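Local atomic coordinates of beta-lactamase Mb2281c (Mycobacterium bovis, PDB entry 3I7J), a protein that probably hydrolyses beta-lactams or related amide or ester substrates, as a serine-type member of the beta-lactamase family. Residues A160-L163 with S167-S170. Residues are numbered along the deposited sequence; the frame is centred on the assembly and turned at random.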
loop_
_atom_site.group_PDB
_atom_site.type_symbol
_atom_site.label_atom_id
_atom_site.label_comp_id
_atom_site.label_asym_id
_atom_site.label_seq_id
_atom_site.Cartn_x
_atom_site.Cartn_y
_atom_site.Cartn_z
ATOM N N ALA A 160 3.978 -5.679 7.387
ATOM C CA ALA A 160 5.260 -5.125 6.946
ATOM C C ALA A 160 6.327 -6.221 6.960
ATOM O O ALA A 160 7.262 -6.199 6.159
ATOM C CB ALA A 160 5.680 -3.970 7.864
ATOM N N GLY A 161 6.177 -7.177 7.875
ATOM C CA GLY A 161 7.129 -8.268 7.955
ATOM C C GLY A 161 7.068 -9.115 6.696
ATOM O O GLY A 161 8.088 -9.576 6.179
ATOM N N ASP A 162 5.856 -9.308 6.191
ATOM C CA ASP A 162 5.646 -10.098 4.989
ATOM C C ASP A 162 6.196 -9.345 3.777
ATOM O O ASP A 162 6.623 -9.955 2.796
ATOM C CB ASP A 162 4.152 -10.376 4.808
ATOM C CG ASP A 162 3.878 -11.425 3.759
ATOM O OD1 ASP A 162 4.277 -12.586 3.968
ATOM O OD2 ASP A 162 3.266 -11.094 2.726
ATOM N N LEU A 163 6.190 -8.017 3.846
ATOM C CA LEU A 163 6.700 -7.202 2.740
ATOM C C LEU A 163 8.230 -7.135 2.739
ATOM O O LEU A 163 8.849 -6.814 1.727
ATOM C CB LEU A 163 6.119 -5.785 2.822
ATOM C CG LEU A 163 4.595 -5.691 2.706
ATOM C CD1 LEU A 163 4.135 -4.230 2.801
ATOM C CD2 LEU A 163 4.162 -6.294 1.379
ATOM N N SER A 167 6.170 -14.197 2.576
ATOM C CA SER A 167 5.753 -15.522 2.997
ATOM C C SER A 167 4.395 -15.853 2.393
ATOM O O SER A 167 4.142 -16.988 1.980
ATOM C CB SER A 167 5.651 -15.607 4.512
ATOM O OG SER A 167 5.278 -16.917 4.895
ATOM N N THR A 168 3.525 -14.852 2.355
ATOM C CA THR A 168 2.182 -15.003 1.814
ATOM C C THR A 168 2.218 -15.222 0.298
ATOM O O THR A 168 1.254 -15.712 -0.286
ATOM C CB THR A 168 1.329 -13.761 2.156
ATOM O OG1 THR A 168 -0.054 -14.115 2.135
ATOM C CG2 THR A 168 1.564 -12.660 1.163
ATOM N N VAL A 169 3.333 -14.843 -0.325
ATOM C CA VAL A 169 3.535 -15.029 -1.761
ATOM C C VAL A 169 4.993 -15.455 -1.962
ATOM O O VAL A 169 5.809 -15.332 -1.052
ATOM C CB VAL A 169 3.266 -13.725 -2.599
ATOM C CG1 VAL A 169 1.827 -13.269 -2.413
ATOM C CG2 VAL A 169 4.235 -12.615 -2.208
ATOM N N SER A 170 5.314 -15.958 -3.147
ATOM C CA SER A 170 6.670 -16.394 -3.445
ATOM C C SER A 170 7.602 -15.205 -3.570
ATOM O O SER A 170 7.172 -14.082 -3.840
ATOM C CB SER A 170 6.694 -17.162 -4.759
ATOM O OG SER A 170 6.321 -16.299 -5.822
#
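Asp162, close to the C-terminal end of helix 153-164, receives two consecutive backbone amides of the following loop on a single carboxylate oxygen, a worked example of a helix-borne acid accepting successive main-chain N-H groups from the loop that follows it. The N-H of Thr168 reaches OD1 of Asp162 at 2.9 Å through the syn lone pair, which faces OD2, in a fairly straight bond of 160°. Ser167 N comes to the same OD1 at 2.8 Å, but arrives well off the plane of the carboxylate. Its bond is more bent, 141° at the hydrogen. Ser167 adds its CB, 3.4 Å from Asp162 OD1. With Asp162 CG anti to the backbone N (chi1 -168°), the carboxylate extends from the helix toward these amides.

One layer out, OD2 of Asp162 forms a salt bridge with Arg48 NE of helix 42-56, on which Thr168 and Val169 also pack. Further along, Ser170 caps helix 171-177 through its OG, which bonds to Met173 N and also to Glu55.

The carboxylate thus divides its work: OD1 holds the loop between helices 153-164 and 171-177, while OD2 joins helix 153-164 to helix 42-56. Two amide donors and a guanidinium around one buried acid would be expected to favour its ionised form.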